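Local coordinates for protein nitrate reductase (Ulva prolifera, PDB 5YLY) that probably reduces nitrate to nitrite with electrons from NADH, its FAD-carrying cytochrome b5 reductase domain being the part modelled here, at residues E249-L263 and L278-F292. Numbering follows the deposited sequence.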
# COMPACT_ATOMS: atom_id res chain seq x y z
N GLU A 249 -0.37 12.71 -17.00
CA GLU A 249 0.62 13.73 -17.39
C GLU A 249 0.70 14.86 -16.36
O GLU A 249 1.78 15.41 -16.15
CB GLU A 249 0.33 14.28 -18.80
CG GLU A 249 0.63 13.27 -19.90
CD GLU A 249 0.21 13.63 -21.32
OE1 GLU A 249 -0.71 14.46 -21.49
OE2 GLU A 249 0.79 13.04 -22.26
N ARG A 250 -0.42 15.21 -15.75
CA ARG A 250 -0.42 16.27 -14.73
C ARG A 250 0.22 15.81 -13.42
O ARG A 250 0.98 16.56 -12.81
CB ARG A 250 -1.84 16.81 -14.46
CG ARG A 250 -2.39 17.64 -15.64
CD ARG A 250 -3.73 18.29 -15.36
NE ARG A 250 -4.85 17.35 -15.42
CZ ARG A 250 -5.45 16.82 -14.35
NH1 ARG A 250 -5.05 17.15 -13.13
NH2 ARG A 250 -6.47 15.97 -14.51
N ALA A 251 -0.07 14.59 -12.99
CA ALA A 251 0.35 14.03 -11.71
C ALA A 251 1.66 13.30 -11.67
O ALA A 251 2.24 13.20 -10.59
CB ALA A 251 -0.74 13.09 -11.20
N LEU A 252 2.11 12.71 -12.80
CA LEU A 252 3.28 11.84 -12.79
C LEU A 252 4.45 12.26 -13.66
O LEU A 252 4.30 13.09 -14.55
CB LEU A 252 2.81 10.41 -13.21
CG LEU A 252 1.61 9.81 -12.43
CD1 LEU A 252 1.16 8.54 -13.08
CD2 LEU A 252 1.98 9.57 -10.92
N PHE A 253 5.61 11.63 -13.43
CA PHE A 253 6.79 11.87 -14.28
C PHE A 253 6.65 11.09 -15.59
O PHE A 253 6.12 9.97 -15.60
CB PHE A 253 8.07 11.33 -13.59
CG PHE A 253 8.48 12.00 -12.29
CD1 PHE A 253 8.81 13.36 -12.27
CD2 PHE A 253 8.59 11.27 -11.12
CE1 PHE A 253 9.22 13.96 -11.08
CE2 PHE A 253 9.03 11.87 -9.94
CZ PHE A 253 9.34 13.22 -9.93
N ARG A 254 7.17 11.65 -16.70
CA ARG A 254 7.23 10.93 -17.96
C ARG A 254 8.42 9.97 -17.84
O ARG A 254 9.29 10.20 -17.00
CB ARG A 254 7.47 11.89 -19.14
CG ARG A 254 6.25 12.75 -19.46
CD ARG A 254 6.29 13.35 -20.86
NE ARG A 254 5.97 12.40 -21.92
CZ ARG A 254 4.74 12.06 -22.31
NH1 ARG A 254 4.56 11.18 -23.29
NH2 ARG A 254 3.68 12.60 -21.72
N TYR A 255 8.46 8.91 -18.65
CA TYR A 255 9.61 8.01 -18.60
C TYR A 255 10.91 8.68 -19.13
O TYR A 255 10.90 9.38 -20.13
CB TYR A 255 9.36 6.69 -19.36
CG TYR A 255 10.61 5.83 -19.47
CD1 TYR A 255 11.14 5.19 -18.35
CD2 TYR A 255 11.34 5.78 -20.65
CE1 TYR A 255 12.33 4.46 -18.42
CE2 TYR A 255 12.54 5.07 -20.74
CZ TYR A 255 13.02 4.40 -19.62
OH TYR A 255 14.20 3.69 -19.69
N GLU A 256 12.00 8.41 -18.43
CA GLU A 256 13.39 8.76 -18.73
C GLU A 256 14.17 7.63 -18.05
O GLU A 256 13.70 7.14 -17.03
CB GLU A 256 13.78 10.09 -18.04
CG GLU A 256 13.48 11.36 -18.82
CD GLU A 256 13.67 12.62 -18.00
OE1 GLU A 256 14.72 12.76 -17.34
OE2 GLU A 256 12.74 13.47 -18.01
N PRO A 257 15.41 7.28 -18.49
CA PRO A 257 16.17 6.25 -17.74
C PRO A 257 16.31 6.68 -16.28
O PRO A 257 16.59 7.84 -16.00
CB PRO A 257 17.53 6.22 -18.46
CG PRO A 257 17.23 6.72 -19.86
CD PRO A 257 16.17 7.77 -19.67
N GLY A 258 16.00 5.79 -15.36
CA GLY A 258 16.06 6.11 -13.94
C GLY A 258 14.69 6.35 -13.33
O GLY A 258 14.61 6.56 -12.13
N THR A 259 13.62 6.37 -14.16
CA THR A 259 12.22 6.57 -13.73
C THR A 259 11.45 5.28 -13.91
O THR A 259 11.48 4.68 -14.99
CB THR A 259 11.52 7.73 -14.49
OG1 THR A 259 12.32 8.90 -14.41
CG2 THR A 259 10.12 8.05 -13.92
N ILE A 260 10.77 4.85 -12.84
CA ILE A 260 9.91 3.67 -12.87
C ILE A 260 8.53 4.08 -12.39
O ILE A 260 8.37 5.15 -11.79
CB ILE A 260 10.47 2.44 -12.09
CG1 ILE A 260 10.58 2.74 -10.55
CG2 ILE A 260 11.80 1.94 -12.70
CD1 ILE A 260 10.85 1.50 -9.68
N SER A 261 7.54 3.23 -12.65
CA SER A 261 6.18 3.42 -12.14
C SER A 261 5.81 2.13 -11.45
O SER A 261 6.13 1.05 -11.96
CB SER A 261 5.19 3.71 -13.27
OG SER A 261 5.52 4.89 -13.97
N VAL A 262 5.23 2.24 -10.24
CA VAL A 262 4.78 1.08 -9.47
C VAL A 262 3.29 1.20 -9.25
O VAL A 262 2.79 2.31 -9.10
CB VAL A 262 5.61 0.79 -8.18
CG1 VAL A 262 7.04 0.39 -8.52
CG2 VAL A 262 5.57 1.97 -7.21
N LEU A 263 2.57 0.09 -9.28
CA LEU A 263 1.12 0.12 -9.27
C LEU A 263 0.53 -0.88 -8.34
O LEU A 263 1.02 -2.01 -8.25
CB LEU A 263 0.61 -0.24 -10.69
CG LEU A 263 0.93 0.71 -11.86
CD1 LEU A 263 2.28 0.40 -12.47
CD2 LEU A 263 -0.05 0.48 -12.99
N LEU A 278 0.41 4.90 -19.03
CA LEU A 278 1.85 4.89 -18.71
C LEU A 278 2.64 4.50 -19.97
O LEU A 278 3.70 5.08 -20.24
CB LEU A 278 2.17 3.92 -17.57
CG LEU A 278 1.62 4.29 -16.19
CD1 LEU A 278 1.72 3.11 -15.25
CD2 LEU A 278 2.37 5.48 -15.58
N GLU A 279 2.11 3.54 -20.76
CA GLU A 279 2.74 3.10 -22.00
C GLU A 279 2.89 4.29 -22.97
O GLU A 279 3.93 4.44 -23.62
CB GLU A 279 1.94 1.97 -22.65
CG GLU A 279 2.80 0.91 -23.34
CD GLU A 279 3.25 -0.26 -22.48
OE1 GLU A 279 3.84 -1.21 -23.05
OE2 GLU A 279 3.02 -0.24 -21.25
N LYS A 280 1.87 5.19 -22.99
CA LYS A 280 1.89 6.40 -23.80
C LYS A 280 2.91 7.41 -23.26
O LYS A 280 3.46 8.18 -24.05
CB LYS A 280 0.49 7.03 -23.87
CG LYS A 280 -0.43 6.31 -24.85
CD LYS A 280 -1.84 6.83 -24.76
CE LYS A 280 -2.74 6.21 -25.80
NZ LYS A 280 -4.15 6.63 -25.59
N MET A 281 3.20 7.36 -21.93
CA MET A 281 4.19 8.24 -21.30
C MET A 281 5.63 7.70 -21.37
O MET A 281 6.55 8.30 -20.78
CB MET A 281 3.79 8.57 -19.86
CG MET A 281 2.63 9.52 -19.80
SD MET A 281 2.06 9.73 -18.10
CE MET A 281 3.27 10.91 -17.49
N GLY A 282 5.81 6.58 -22.08
CA GLY A 282 7.11 5.95 -22.30
C GLY A 282 7.44 4.73 -21.46
O GLY A 282 8.53 4.18 -21.61
N PHE A 283 6.55 4.34 -20.55
CA PHE A 283 6.80 3.18 -19.69
C PHE A 283 6.54 1.85 -20.41
O PHE A 283 5.91 1.83 -21.47
CB PHE A 283 6.04 3.29 -18.36
CG PHE A 283 6.50 4.48 -17.55
CD1 PHE A 283 7.61 4.39 -16.71
CD2 PHE A 283 5.84 5.70 -17.64
CE1 PHE A 283 8.05 5.50 -15.98
CE2 PHE A 283 6.27 6.81 -16.91
CZ PHE A 283 7.38 6.70 -16.08
N GLU A 284 7.08 0.76 -19.86
CA GLU A 284 6.99 -0.59 -20.41
C GLU A 284 6.51 -1.55 -19.32
O GLU A 284 7.20 -1.73 -18.31
CB GLU A 284 8.37 -0.99 -20.94
CG GLU A 284 8.39 -2.16 -21.90
CD GLU A 284 9.79 -2.60 -22.32
OE1 GLU A 284 10.76 -1.84 -22.08
OE2 GLU A 284 9.92 -3.72 -22.87
N LYS A 285 5.33 -2.16 -19.52
CA LYS A 285 4.73 -3.12 -18.59
C LYS A 285 5.70 -4.26 -18.25
O LYS A 285 6.27 -4.87 -19.15
CB LYS A 285 3.40 -3.68 -19.13
CG LYS A 285 2.57 -4.35 -18.04
CD LYS A 285 1.45 -5.22 -18.58
CE LYS A 285 0.81 -6.01 -17.46
NZ LYS A 285 -0.14 -7.03 -17.97
N GLY A 286 5.91 -4.49 -16.95
CA GLY A 286 6.78 -5.53 -16.43
C GLY A 286 8.25 -5.19 -16.34
O GLY A 286 9.02 -5.95 -15.74
N VAL A 287 8.68 -4.08 -16.97
CA VAL A 287 10.08 -3.66 -16.97
C VAL A 287 10.21 -2.30 -16.25
O VAL A 287 10.92 -2.22 -15.25
CB VAL A 287 10.78 -3.76 -18.37
CG1 VAL A 287 9.88 -4.34 -19.45
CG2 VAL A 287 11.53 -2.50 -18.81
N THR A 288 9.49 -1.26 -16.72
CA THR A 288 9.54 0.06 -16.05
C THR A 288 8.21 0.42 -15.38
O THR A 288 8.13 1.45 -14.70
CB THR A 288 10.05 1.17 -16.97
OG1 THR A 288 9.20 1.29 -18.10
CG2 THR A 288 11.50 0.98 -17.38
N SER A 289 7.18 -0.41 -15.58
CA SER A 289 5.85 -0.31 -14.95
C SER A 289 5.69 -1.64 -14.22
O SER A 289 5.51 -2.68 -14.87
CB SER A 289 4.76 -0.15 -16.01
OG SER A 289 4.55 1.20 -16.40
N ILE A 290 5.81 -1.62 -12.88
CA ILE A 290 5.81 -2.81 -12.05
C ILE A 290 4.59 -2.85 -11.15
O ILE A 290 4.30 -1.88 -10.46
CB ILE A 290 7.16 -2.88 -11.24
CG1 ILE A 290 8.38 -2.99 -12.19
CG2 ILE A 290 7.17 -4.00 -10.17
CD1 ILE A 290 9.71 -2.40 -11.63
N GLU A 291 3.88 -4.01 -11.12
CA GLU A 291 2.72 -4.14 -10.26
C GLU A 291 3.11 -4.82 -8.96
O GLU A 291 3.90 -5.77 -8.99
CB GLU A 291 1.63 -4.99 -10.91
CG GLU A 291 0.94 -4.33 -12.07
CD GLU A 291 -0.16 -5.16 -12.69
OE1 GLU A 291 -0.57 -6.19 -12.10
OE2 GLU A 291 -0.63 -4.77 -13.78
N PHE A 292 2.50 -4.40 -7.85
CA PHE A 292 2.66 -5.08 -6.58
C PHE A 292 1.65 -6.24 -6.57
O PHE A 292 0.60 -6.13 -7.24
CB PHE A 292 2.39 -4.14 -5.41
CG PHE A 292 3.50 -3.18 -5.08
CD1 PHE A 292 4.64 -3.62 -4.44
CD2 PHE A 292 3.36 -1.82 -5.32
CE1 PHE A 292 5.64 -2.73 -4.08
CE2 PHE A 292 4.36 -0.93 -4.95
CZ PHE A 292 5.50 -1.39 -4.34
OXT PHE A 292 1.91 -7.26 -5.90
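Ser261, Val262 and Leu263 pair in parallel with Ser289, Ile290 and Glu291, the two short strand segments inclined at 24°. Four backbone hydrogen bonds zip them together, from Ser261 N to Thr288 O at 2.8 Å through to Phe292 N to Leu263 O. Tyr255 N bonds Met281 O, tying the loop to the Schellman end of the helix at Gly282.

Between these two ties lies the Phe283 ring: Ser261 OG sits 3.2 Å above one face and Tyr255 CB 3.7 Å above the other, both over the centre. Tyr255 CG, anti to the backbone N (chi1 172°), carries its ring beyond, edge toward the Phe283 face. Phe253 O lies at the Phe283 rim, 3.4 Å from CE2. With an alanine in place of Phe283, the space between Tyr255 CB and Ser261 OG would probably go unfilled and the tyrosine edge lose the face it meets. Met281 bends at chi3 so that CE reaches Phe253 O, and Leu278 CD1 meets Leu263 CD2 tip to tip.

Strand 289-291 closes one edge of the parallel NAD-binding-type sheet, completing a beta-alpha-beta crossover through helix 267-280; strand 164-170 flanks strand 259-264 on its other side, where Asn166 bonds Ser261 OG, and Phe292 packs on helix 174-185 near the FAD.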